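PDB 4HBR: putative periplasmic protein from Bacteroides eggerthii, which is of unknown function but belongs to the PF11396 family and is probably exported to the periplasm. Local coordinates for residues 10-15 against 20-25; 25-30 against 130-135; 45-48 against 52-55; 57-62 against 96-101; 102-105 against 110-113. All coordinates share one frame; numbering follows the deposited sequence.

Contact 1: 10-15 against 20-25; sequences IALKKM and AGIAWS
Leu12, Ile22 and Trp24 make this contact, and Leu12 contributes by far the most buried surface. It projects from helix 6-15 toward the start of strand 23-27, while the two backbones stay well apart, with Leu12 CA 9.8 Å from Ile22 CA. One methyl does most of the touching. With CG swung opposite the backbone N (chi1 -179°), Leu12 CD2 is carried to where it touches both partners. It meets Ile22 tip to tip, CD2 to CD1 at 3.7 Å, and lies obliquely against the indole, 3.7 Å from Trp24 CZ2. Leu12 and Trp24 run past one another in opposite directions, which brings Leu12 CB within 4.0 Å of Trp24 CH2. Within the loop-strand segment, Ile22 already supports the ring: its CG2 sits 3.5 Å above one face of Trp24, toward the rim. Branched aliphatic residues suit these places because their methyls can lie against a broad ring without needing polar partners. Trp24, in turn, offers a long flat surface that spans from the strand edge to the helix, where Val8 and Gln9 also touch it. Leu12 continues inward onto Ala33, Phe35, Val44 and Phe46 of the next strands. The arrangement is typical of an amphipathic helix laid across an antiparallel sheet, with its apolar side on the sheet and its lysines turned outward.

Contact 2: 25-30 against 130-135; sequences SQDKAY and AYNTLG
Asp27 and Asn132 both hold CG opposite the backbone N (chi1 -179° and -164°), and this extends their flat ends across the gap from opposite directions. Asp27 closes strand 23-27 at a two-residue beta hairpin, a type II' turn running to Tyr30; the other segment makes a type I turn from Asn132 to Gly135, the N-cap residue of helix 136-139. The hairpin is held by paired backbone bonds, Asp27 N to Tyr30 O at 2.8 Å and Tyr30 N to Asp27 O at 3.0 Å, and Lys28 takes positive phi in its first corner. Asp27 suits its buried place because the carboxylate has donors to serve: OD2 accepts from Ala136 N, at the start of the helix, and from Trp45 NE1. Its negative charge there probably also interacts favourably with the helix N terminus. Gly135, lacking a side chain, lets the carboxylate come close, with Asp27 OD2 3.4 Å from Gly135 CA. Asn132 is a looser neighbour on the exposed side; its amide plane is turned 59° from the carboxylate, and Asn132 ND2 stands 3.5 Å from Asp27 OD1, near but not hydrogen-bonded.

Contact 3: 45-48 against 52-55; sequences WFTP and WVMK
A beta hairpin of strands 40-46 and 52-58 is drawn together here by Trp45 and Phe46 on one side and Trp52, Val53 and Met54 on the other. Two nearly straight backbone bonds join them: Trp45 N gives its hydrogen to Met54 O at 2.8 Å, and Val53 N gives its own to Trp45 O at 2.9 Å. Two residues thus share the space opposite Trp45, and Val53 has a helix-like psi of -18°, a pattern consistent with a beta bulge. Trp45 and Met54, a selenomethionine, run side by side on the same sheet face. The bend at chi3 (63°) folds the end of Met54 over the indole, itself fixed at NE1 by Asp27, so that CE makes a CH-pi contact 3.4 Å from the centroid of the six-membered ring, with SE farther out above the same ring in a Met-aromatic contact. A flexible unbranched chain suits this spot because it can follow a flat surface. Val53 wedges in beside the pair, CG2 to Trp45 CB at 3.7 Å, while its CG1 meets Thr47 CG2. On the other face Phe46 CE1 lies 3.7 Å from Trp52 CB, beneath helix 6-15, whose Met15 touches both rings.

Contact 4: 57-62 against 96-101; sequences TDWETL and PIVAIQ
The backbones bearing Trp59, Leu62, Val98 and Ile100 remain apart, the nearest CA pairs being Leu62 with Ile100 at 8.5 Å and Trp59 with Val98 at 9.7 Å, so that side chains alone bridge the gap. The closer meeting is between methyls: Leu62 CD2 reaches Ile100 CD1 at 3.7 Å, the two chains crossing at about a right angle. In Leu62, CG stands opposite the carbonyl carbon (chi1 -65°), and chi2 of 169° sets CD1 anti to CA and turns the other methyl, CD2, aside to the isoleucine. Strand 82-90 lies between strands 52-58 and 97-104 in the antiparallel sheet, and the segment 57-62 leaves its strand after Asp58 to pass over one face of that sheet on the way to helix 67-75. That helix covers the same patch, with Phe73 touching both Leu62 and Ile100, and Val69 touching Val98 and Ile100. Beta-branched Val98 and Ile100 favour extended backbone and, two residues apart on one strand, present their methyls to the same side. Trp59 makes the looser approach, with CZ3 4.4 Å from Val98 CG2 and the ring oblique to it. Its large flat indole also meets other aromatics, stacked with Trp88 and edge-to-face with Phe40.

Contact 5: 102-105 against 110-113; sequences VGKP and KYQI
The ring of Tyr111 is met at its edge by Val102 O, which lies near the ring plane, 4.1 Å from CD1, and obliquely by Lys104, whose CG comes within 4.0 Å of CE1. Beyond these, Phe78 packs against the phenol with its ring plane turned by about 50°. With CG opposite the carbonyl carbon (chi1 -61°), the ring leans back along its own strand toward Lys110, and Lys104 of the neighbouring strand crosses it. Lysine suits this place because its CG methylene can lie against the aromatic group while bends at chi2 and chi3 lead the ammonium elsewhere, to a salt bridge with Asp80. Beneath the side chains runs a beta hairpin of strands 97-104 and 109-115, whose short segments make an angle of 147° between their directions, antiparallel with marked twist. Val102 and Tyr111 form a hydrogen-bonded pair: Val102 N to Tyr111 O and Tyr111 N to Val102 O are each 2.8 Å long and nearly straight. Gly103 faces Lys110 in the next, non-hydrogen-bonded pair, where their CA atoms approach to 4.3 Å. On the face of Val102 and Tyr111 a further apolar contact forms, since Val102 CG1 reaches across to Ile113 CD1 at 3.6 Å; both side chains are buried, as suits branched aliphatic residues, and Phe78 lies against the two.

Overall arrangement
From the N terminus, contact 1 closes first, a short loop that sets helix 6-15 against the start of strand 23-27. Contact 2 opens on that same strand and closes only near the C terminus, so contacts 3, 4 and 5 all nest inside its loop, following one another in series. Contact 3 closes a hairpin and touches contact 1. Contact 4 continues from strand 52-58 over to strand 97-104, on which contact 5 closes the second hairpin. Contacts 1 and 5, about 31 Å apart between centres, lie on opposite sides of the chain's centre. Segment 130-135 meets Asp27 on one side and, through the Thr133-Gln112 bond, strand 109-115 on the other.

Contact 1: 10-15 against 20-25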
# COMPACT_ATOMS: atom_id res chain seq x y z
N ILE A 10 -15.06 13.71 -7.54
CA ILE A 10 -16.23 13.88 -6.66
C ILE A 10 -16.32 12.68 -5.69
O ILE A 10 -16.54 12.87 -4.49
CB ILE A 10 -17.54 14.10 -7.49
CG1 ILE A 10 -17.55 15.51 -8.12
CG2 ILE A 10 -18.82 13.90 -6.64
CD1 ILE A 10 -18.36 15.66 -9.37
N ALA A 11 -16.06 11.46 -6.21
CA ALA A 11 -16.07 10.23 -5.43
C ALA A 11 -15.02 10.25 -4.31
O ALA A 11 -15.33 9.84 -3.19
CB ALA A 11 -15.87 9.03 -6.32
N LEU A 12 -13.79 10.76 -4.60
CA LEU A 12 -12.73 10.85 -3.59
C LEU A 12 -13.08 11.89 -2.52
O LEU A 12 -12.84 11.65 -1.34
CB LEU A 12 -11.36 11.14 -4.21
CG LEU A 12 -10.20 11.24 -3.22
CD1 LEU A 12 -9.67 9.85 -2.81
CD2 LEU A 12 -9.12 12.12 -3.74
N LYS A 13 -13.66 13.04 -2.94
CA LYS A 13 -14.08 14.12 -2.05
C LYS A 13 -15.12 13.60 -1.03
O LYS A 13 -15.05 13.96 0.14
CB LYS A 13 -14.65 15.29 -2.88
CG LYS A 13 -15.19 16.48 -2.10
CD LYS A 13 -14.11 17.24 -1.33
CE LYS A 13 -14.71 18.19 -0.32
NZ LYS A 13 -13.69 19.19 0.12
N LYS A 14 -16.04 12.73 -1.47
CA LYS A 14 -17.08 12.11 -0.63
C LYS A 14 -16.44 11.24 0.48
O LYS A 14 -16.89 11.29 1.64
CB LYS A 14 -18.00 11.25 -1.53
CG LYS A 14 -19.41 11.06 -1.00
CD LYS A 14 -20.30 10.22 -1.94
CE LYS A 14 -20.92 10.97 -3.11
NZ LYS A 14 -22.03 11.86 -2.71
N MSE A 15 -15.40 10.46 0.14
CA MSE A 15 -14.63 9.59 1.04
C MSE A 15 -13.70 10.38 1.99
O MSE A 15 -13.58 10.04 3.17
CB MSE A 15 -13.77 8.65 0.21
CG MSE A 15 -14.29 7.24 0.09
SE MSE A 15 -13.31 6.36 -1.41
CE MSE A 15 -14.67 6.65 -2.77
N ALA A 20 -6.31 17.28 0.66
CA ALA A 20 -5.77 18.45 -0.04
C ALA A 20 -4.46 18.10 -0.72
O ALA A 20 -3.77 17.18 -0.27
CB ALA A 20 -5.58 19.60 0.93
N GLY A 21 -4.12 18.85 -1.77
CA GLY A 21 -2.91 18.67 -2.57
C GLY A 21 -2.86 17.29 -3.18
O GLY A 21 -1.84 16.59 -3.08
N ILE A 22 -3.99 16.87 -3.77
CA ILE A 22 -4.15 15.57 -4.39
C ILE A 22 -3.41 15.55 -5.74
O ILE A 22 -3.58 16.45 -6.56
CB ILE A 22 -5.66 15.20 -4.52
CG1 ILE A 22 -6.37 15.25 -3.16
CG2 ILE A 22 -5.85 13.81 -5.18
CD1 ILE A 22 -7.82 15.56 -3.22
N ALA A 23 -2.59 14.51 -5.93
CA ALA A 23 -1.88 14.25 -7.17
C ALA A 23 -2.49 13.02 -7.83
O ALA A 23 -2.55 11.96 -7.21
CB ALA A 23 -0.39 14.05 -6.91
N TRP A 24 -3.02 13.20 -9.05
CA TRP A 24 -3.66 12.14 -9.81
C TRP A 24 -2.73 11.57 -10.85
O TRP A 24 -2.00 12.31 -11.51
CB TRP A 24 -4.94 12.63 -10.48
CG TRP A 24 -6.04 12.98 -9.53
CD1 TRP A 24 -6.37 14.23 -9.08
CD2 TRP A 24 -7.01 12.09 -8.96
NE1 TRP A 24 -7.47 14.16 -8.26
CE2 TRP A 24 -7.89 12.86 -8.17
CE3 TRP A 24 -7.23 10.69 -9.05
CZ2 TRP A 24 -8.96 12.30 -7.47
CZ3 TRP A 24 -8.30 10.14 -8.37
CH2 TRP A 24 -9.15 10.94 -7.58
N SER A 25 -2.77 10.23 -10.99
CA SER A 25 -1.98 9.47 -11.96
C SER A 25 -2.77 8.24 -12.41
O SER A 25 -3.82 7.94 -11.86
CB SER A 25 -0.64 9.05 -11.36
OG SER A 25 -0.78 8.10 -10.31

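Contact 2: 25-30 against 130-135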
# COMPACT_ATOMS: atom_id res chain seq x y z
N SER A 25 -2.77 10.23 -10.99
CA SER A 25 -1.98 9.47 -11.96
C SER A 25 -2.77 8.24 -12.41
O SER A 25 -3.82 7.94 -11.86
CB SER A 25 -0.64 9.05 -11.36
OG SER A 25 -0.78 8.10 -10.31
N GLN A 26 -2.28 7.55 -13.44
CA GLN A 26 -2.92 6.35 -13.94
C GLN A 26 -2.06 5.14 -13.63
O GLN A 26 -0.84 5.21 -13.67
CB GLN A 26 -3.23 6.45 -15.44
CG GLN A 26 -4.53 7.20 -15.72
CD GLN A 26 -5.06 6.93 -17.10
OE1 GLN A 26 -5.42 5.80 -17.45
NE2 GLN A 26 -5.15 7.99 -17.91
N ASP A 27 -2.71 4.03 -13.29
CA ASP A 27 -2.06 2.75 -13.01
C ASP A 27 -2.92 1.70 -13.69
O ASP A 27 -3.98 1.36 -13.16
CB ASP A 27 -1.89 2.51 -11.49
CG ASP A 27 -1.21 1.20 -11.08
OD1 ASP A 27 -0.58 0.55 -11.95
OD2 ASP A 27 -1.28 0.85 -9.89
N LYS A 28 -2.51 1.27 -14.89
CA LYS A 28 -3.21 0.32 -15.76
C LYS A 28 -4.57 0.98 -16.13
O LYS A 28 -4.54 2.11 -16.62
CB LYS A 28 -3.35 -1.09 -15.13
CG LYS A 28 -2.06 -1.67 -14.54
CD LYS A 28 -1.52 -2.80 -15.36
CE LYS A 28 -0.23 -3.32 -14.77
NZ LYS A 28 0.91 -2.37 -14.91
N ALA A 29 -5.74 0.37 -15.87
CA ALA A 29 -7.00 1.06 -16.19
C ALA A 29 -7.56 1.85 -14.98
O ALA A 29 -8.70 2.32 -15.00
CB ALA A 29 -8.04 0.09 -16.71
N TYR A 30 -6.74 2.04 -13.95
CA TYR A 30 -7.18 2.78 -12.77
C TYR A 30 -6.62 4.19 -12.67
O TYR A 30 -5.50 4.43 -13.11
CB TYR A 30 -6.82 2.01 -11.48
CG TYR A 30 -7.34 0.58 -11.49
CD1 TYR A 30 -8.67 0.31 -11.21
CD2 TYR A 30 -6.51 -0.48 -11.85
CE1 TYR A 30 -9.17 -0.99 -11.27
CE2 TYR A 30 -6.99 -1.79 -11.90
CZ TYR A 30 -8.32 -2.04 -11.59
OH TYR A 30 -8.81 -3.33 -11.60
N ALA A 130 13.25 -3.67 -8.73
CA ALA A 130 11.87 -3.71 -9.25
C ALA A 130 11.19 -2.40 -8.92
O ALA A 130 11.60 -1.74 -7.97
CB ALA A 130 11.12 -4.88 -8.64
N TYR A 131 10.20 -1.98 -9.73
CA TYR A 131 9.48 -0.72 -9.44
C TYR A 131 7.98 -1.00 -9.30
O TYR A 131 7.53 -2.10 -9.60
CB TYR A 131 9.73 0.39 -10.50
CG TYR A 131 10.97 0.20 -11.34
CD1 TYR A 131 12.24 0.19 -10.77
CD2 TYR A 131 10.88 0.12 -12.73
CE1 TYR A 131 13.38 -0.00 -11.54
CE2 TYR A 131 12.03 -0.04 -13.52
CZ TYR A 131 13.28 -0.10 -12.92
OH TYR A 131 14.42 -0.25 -13.66
N ASN A 132 7.23 -0.01 -8.81
CA ASN A 132 5.77 -0.06 -8.58
C ASN A 132 5.33 -1.44 -8.06
O ASN A 132 4.47 -2.09 -8.65
CB ASN A 132 4.99 0.33 -9.86
CG ASN A 132 3.54 0.68 -9.61
OD1 ASN A 132 3.14 1.18 -8.54
ND2 ASN A 132 2.70 0.42 -10.61
N THR A 133 5.95 -1.88 -6.95
CA THR A 133 5.74 -3.21 -6.39
C THR A 133 4.43 -3.29 -5.55
O THR A 133 4.01 -4.38 -5.18
CB THR A 133 7.01 -3.67 -5.62
OG1 THR A 133 7.19 -2.85 -4.47
CG2 THR A 133 8.27 -3.61 -6.47
N LEU A 134 3.77 -2.15 -5.33
CA LEU A 134 2.52 -2.11 -4.58
C LEU A 134 1.32 -1.64 -5.43
O LEU A 134 0.28 -1.32 -4.87
CB LEU A 134 2.67 -1.17 -3.36
CG LEU A 134 3.50 -1.71 -2.20
CD1 LEU A 134 3.68 -0.64 -1.11
CD2 LEU A 134 2.94 -3.03 -1.65
N GLY A 135 1.48 -1.62 -6.76
CA GLY A 135 0.45 -1.15 -7.68
C GLY A 135 -0.62 -2.16 -7.99
O GLY A 135 -0.65 -3.25 -7.40

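Contact 3: 45-48 against 52-55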
# COMPACT_ATOMS: atom_id res chain seq x y z
N TRP A 45 -7.27 3.91 -5.45
CA TRP A 45 -7.47 3.47 -6.85
C TRP A 45 -8.94 3.52 -7.20
O TRP A 45 -9.78 3.08 -6.42
CB TRP A 45 -6.94 2.04 -7.08
CG TRP A 45 -5.45 1.92 -7.23
CD1 TRP A 45 -4.77 1.61 -8.37
CD2 TRP A 45 -4.46 2.10 -6.20
NE1 TRP A 45 -3.42 1.55 -8.11
CE2 TRP A 45 -3.20 1.87 -6.79
CE3 TRP A 45 -4.53 2.38 -4.82
CZ2 TRP A 45 -2.00 1.95 -6.06
CZ3 TRP A 45 -3.35 2.40 -4.09
CH2 TRP A 45 -2.10 2.22 -4.71
N PHE A 46 -9.24 4.02 -8.39
CA PHE A 46 -10.60 4.14 -8.91
C PHE A 46 -10.73 3.59 -10.31
O PHE A 46 -9.82 3.78 -11.13
CB PHE A 46 -11.02 5.63 -8.96
CG PHE A 46 -11.24 6.30 -7.63
CD1 PHE A 46 -12.50 6.27 -7.02
CD2 PHE A 46 -10.21 6.97 -6.98
CE1 PHE A 46 -12.70 6.88 -5.78
CE2 PHE A 46 -10.41 7.59 -5.74
CZ PHE A 46 -11.65 7.52 -5.14
N THR A 47 -11.88 2.97 -10.62
CA THR A 47 -12.21 2.58 -11.99
C THR A 47 -12.64 3.86 -12.72
O THR A 47 -13.05 4.82 -12.04
CB THR A 47 -13.32 1.51 -12.04
OG1 THR A 47 -14.54 2.06 -11.55
CG2 THR A 47 -12.96 0.22 -11.33
N PRO A 48 -12.65 3.92 -14.08
CA PRO A 48 -13.13 5.15 -14.74
C PRO A 48 -14.60 5.50 -14.41
O PRO A 48 -14.99 6.66 -14.58
CB PRO A 48 -12.95 4.82 -16.23
CG PRO A 48 -11.87 3.79 -16.26
CD PRO A 48 -12.18 2.94 -15.07
N TRP A 52 -14.22 2.99 -6.14
CA TRP A 52 -12.92 2.79 -5.49
C TRP A 52 -12.70 1.26 -5.36
O TRP A 52 -13.65 0.53 -5.08
CB TRP A 52 -12.80 3.55 -4.14
CG TRP A 52 -13.42 2.87 -2.95
CD1 TRP A 52 -14.71 2.99 -2.52
CD2 TRP A 52 -12.75 2.01 -2.01
NE1 TRP A 52 -14.90 2.25 -1.36
CE2 TRP A 52 -13.70 1.64 -1.02
CE3 TRP A 52 -11.42 1.53 -1.88
CZ2 TRP A 52 -13.38 0.81 0.05
CZ3 TRP A 52 -11.11 0.71 -0.80
CH2 TRP A 52 -12.08 0.36 0.15
N VAL A 53 -11.47 0.80 -5.64
CA VAL A 53 -11.15 -0.63 -5.65
C VAL A 53 -10.01 -0.97 -4.68
O VAL A 53 -9.82 -2.14 -4.34
CB VAL A 53 -10.84 -1.15 -7.09
CG1 VAL A 53 -12.08 -1.11 -7.97
CG2 VAL A 53 -9.69 -0.37 -7.73
N MSE A 54 -9.23 0.02 -4.26
CA MSE A 54 -8.13 -0.19 -3.35
C MSE A 54 -7.72 1.10 -2.66
O MSE A 54 -7.75 2.17 -3.26
CB MSE A 54 -6.91 -0.82 -4.07
CG MSE A 54 -5.71 -1.08 -3.15
SE MSE A 54 -4.35 -2.23 -3.89
CE MSE A 54 -3.75 -1.24 -5.39
N LYS A 55 -7.31 0.97 -1.40
CA LYS A 55 -6.76 2.04 -0.56
C LYS A 55 -5.43 1.56 -0.02
O LYS A 55 -5.31 0.37 0.33
CB LYS A 55 -7.68 2.36 0.63
CG LYS A 55 -8.94 3.10 0.35
CD LYS A 55 -9.75 3.17 1.65
CE LYS A 55 -11.14 3.75 1.44
NZ LYS A 55 -11.97 3.68 2.69

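Contact 4: 57-62 against 96-101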
# COMPACT_ATOMS: atom_id res chain seq x y z
N THR A 57 -2.34 2.91 2.89
CA THR A 57 -1.89 3.82 3.95
C THR A 57 -0.45 3.44 4.29
O THR A 57 -0.22 2.32 4.76
CB THR A 57 -2.84 3.73 5.17
OG1 THR A 57 -4.14 4.12 4.77
CG2 THR A 57 -2.40 4.58 6.35
N ASP A 58 0.51 4.36 4.04
CA ASP A 58 1.91 4.08 4.37
C ASP A 58 2.14 4.39 5.83
O ASP A 58 2.38 5.53 6.20
CB ASP A 58 2.91 4.83 3.48
CG ASP A 58 2.99 4.33 2.05
OD1 ASP A 58 2.50 3.20 1.78
OD2 ASP A 58 3.57 5.05 1.21
N TRP A 59 2.02 3.36 6.65
CA TRP A 59 2.25 3.39 8.09
C TRP A 59 3.74 3.61 8.36
O TRP A 59 4.08 4.20 9.38
CB TRP A 59 1.81 2.05 8.68
CG TRP A 59 0.34 1.90 8.95
CD1 TRP A 59 -0.55 2.91 9.22
CD2 TRP A 59 -0.35 0.67 9.23
NE1 TRP A 59 -1.78 2.37 9.58
CE2 TRP A 59 -1.68 1.00 9.60
CE3 TRP A 59 0.01 -0.70 9.16
CZ2 TRP A 59 -2.64 0.04 9.92
CZ3 TRP A 59 -0.94 -1.66 9.46
CH2 TRP A 59 -2.24 -1.29 9.86
N GLU A 60 4.62 3.11 7.44
CA GLU A 60 6.08 3.22 7.40
C GLU A 60 6.82 2.39 8.46
O GLU A 60 7.88 1.84 8.15
CB GLU A 60 6.53 4.69 7.50
CG GLU A 60 6.17 5.50 6.27
CD GLU A 60 6.54 6.97 6.25
OE1 GLU A 60 7.08 7.48 7.26
OE2 GLU A 60 6.26 7.63 5.22
N THR A 61 6.30 2.33 9.69
CA THR A 61 6.93 1.63 10.81
C THR A 61 6.08 0.45 11.31
O THR A 61 4.86 0.48 11.19
CB THR A 61 7.24 2.64 11.94
OG1 THR A 61 6.05 3.38 12.27
CG2 THR A 61 8.35 3.62 11.55
N LEU A 62 6.73 -0.56 11.89
CA LEU A 62 6.09 -1.77 12.42
C LEU A 62 5.27 -1.54 13.68
O LEU A 62 4.50 -2.42 14.08
CB LEU A 62 7.14 -2.85 12.71
CG LEU A 62 7.90 -3.43 11.51
CD1 LEU A 62 9.06 -4.25 11.99
CD2 LEU A 62 7.00 -4.24 10.65
N PRO A 96 -8.16 -6.85 4.57
CA PRO A 96 -6.96 -6.00 4.42
C PRO A 96 -5.65 -6.81 4.46
O PRO A 96 -5.61 -7.97 4.92
CB PRO A 96 -7.05 -5.03 5.61
CG PRO A 96 -7.89 -5.72 6.61
CD PRO A 96 -8.81 -6.64 5.88
N ILE A 97 -4.59 -6.20 3.92
CA ILE A 97 -3.26 -6.82 3.83
C ILE A 97 -2.21 -5.87 4.43
O ILE A 97 -2.29 -4.66 4.26
CB ILE A 97 -2.94 -7.16 2.32
CG1 ILE A 97 -3.91 -8.23 1.76
CG2 ILE A 97 -1.46 -7.56 2.09
CD1 ILE A 97 -3.72 -8.52 0.25
N VAL A 98 -1.21 -6.43 5.13
CA VAL A 98 -0.07 -5.65 5.58
C VAL A 98 1.09 -5.96 4.60
O VAL A 98 1.50 -7.12 4.52
CB VAL A 98 0.36 -5.89 7.06
CG1 VAL A 98 1.47 -4.90 7.45
CG2 VAL A 98 -0.83 -5.79 8.03
N ALA A 99 1.60 -4.96 3.86
CA ALA A 99 2.75 -5.13 2.96
C ALA A 99 3.99 -4.51 3.63
O ALA A 99 3.95 -3.32 3.99
CB ALA A 99 2.49 -4.49 1.60
N ILE A 100 5.03 -5.31 3.86
CA ILE A 100 6.28 -4.85 4.49
C ILE A 100 7.40 -4.96 3.47
O ILE A 100 7.59 -6.01 2.86
CB ILE A 100 6.60 -5.63 5.81
CG1 ILE A 100 5.46 -5.45 6.86
CG2 ILE A 100 7.97 -5.18 6.42
CD1 ILE A 100 5.52 -6.36 8.04
N GLN A 101 8.15 -3.85 3.27
CA GLN A 101 9.31 -3.80 2.39
C GLN A 101 10.53 -3.73 3.28
O GLN A 101 10.63 -2.84 4.14
CB GLN A 101 9.24 -2.62 1.41
CG GLN A 101 8.04 -2.68 0.45
CD GLN A 101 7.99 -1.51 -0.49
OE1 GLN A 101 8.59 -0.47 -0.27
NE2 GLN A 101 7.27 -1.65 -1.57

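Contact 5: 102-105 against 110-113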
# COMPACT_ATOMS: atom_id res chain seq x y z
N VAL A 102 11.42 -4.71 3.15
CA VAL A 102 12.57 -4.80 4.04
C VAL A 102 13.82 -5.07 3.21
O VAL A 102 13.79 -5.85 2.26
CB VAL A 102 12.31 -5.88 5.16
CG1 VAL A 102 11.89 -7.25 4.58
CG2 VAL A 102 13.47 -6.04 6.13
N GLY A 103 14.88 -4.33 3.51
CA GLY A 103 16.14 -4.50 2.81
C GLY A 103 17.11 -5.33 3.62
O GLY A 103 17.11 -5.26 4.85
N LYS A 104 17.93 -6.13 2.93
CA LYS A 104 19.02 -6.91 3.52
C LYS A 104 20.31 -6.31 2.94
O LYS A 104 20.77 -6.77 1.90
CB LYS A 104 18.83 -8.42 3.26
CG LYS A 104 17.61 -9.03 3.97
CD LYS A 104 17.94 -9.51 5.38
CE LYS A 104 17.94 -11.01 5.46
NZ LYS A 104 18.47 -11.47 6.77
N PRO A 105 20.80 -5.19 3.51
CA PRO A 105 21.95 -4.48 2.90
C PRO A 105 23.23 -5.29 2.75
O PRO A 105 24.00 -5.01 1.83
CB PRO A 105 22.18 -3.29 3.85
CG PRO A 105 21.51 -3.66 5.13
CD PRO A 105 20.32 -4.46 4.71
N LYS A 110 16.44 -6.57 -1.66
CA LYS A 110 15.25 -5.94 -1.09
C LYS A 110 14.07 -6.90 -1.26
O LYS A 110 13.92 -7.52 -2.32
CB LYS A 110 14.97 -4.56 -1.71
CG LYS A 110 13.98 -3.74 -0.89
CD LYS A 110 13.97 -2.24 -1.21
CE LYS A 110 12.72 -1.60 -0.62
NZ LYS A 110 12.81 -0.12 -0.55
N TYR A 111 13.26 -7.04 -0.20
CA TYR A 111 12.13 -7.96 -0.21
C TYR A 111 10.83 -7.28 0.15
O TYR A 111 10.83 -6.27 0.84
CB TYR A 111 12.38 -9.13 0.76
CG TYR A 111 13.60 -9.96 0.40
CD1 TYR A 111 14.86 -9.62 0.90
CD2 TYR A 111 13.49 -11.08 -0.42
CE1 TYR A 111 15.98 -10.38 0.59
CE2 TYR A 111 14.62 -11.84 -0.75
CZ TYR A 111 15.87 -11.48 -0.25
OH TYR A 111 16.99 -12.21 -0.56
N GLN A 112 9.72 -7.84 -0.32
CA GLN A 112 8.37 -7.41 -0.03
C GLN A 112 7.57 -8.62 0.45
O GLN A 112 7.52 -9.65 -0.24
CB GLN A 112 7.71 -6.76 -1.25
CG GLN A 112 6.30 -6.24 -0.98
CD GLN A 112 5.82 -5.42 -2.13
OE1 GLN A 112 6.22 -4.26 -2.28
NE2 GLN A 112 4.97 -6.01 -2.97
N ILE A 113 7.04 -8.53 1.68
CA ILE A 113 6.27 -9.62 2.26
C ILE A 113 4.87 -9.11 2.48
O ILE A 113 4.68 -8.04 3.09
CB ILE A 113 6.89 -10.21 3.56
CG1 ILE A 113 8.41 -10.46 3.42
CG2 ILE A 113 6.20 -11.51 3.96
CD1 ILE A 113 9.18 -9.55 4.23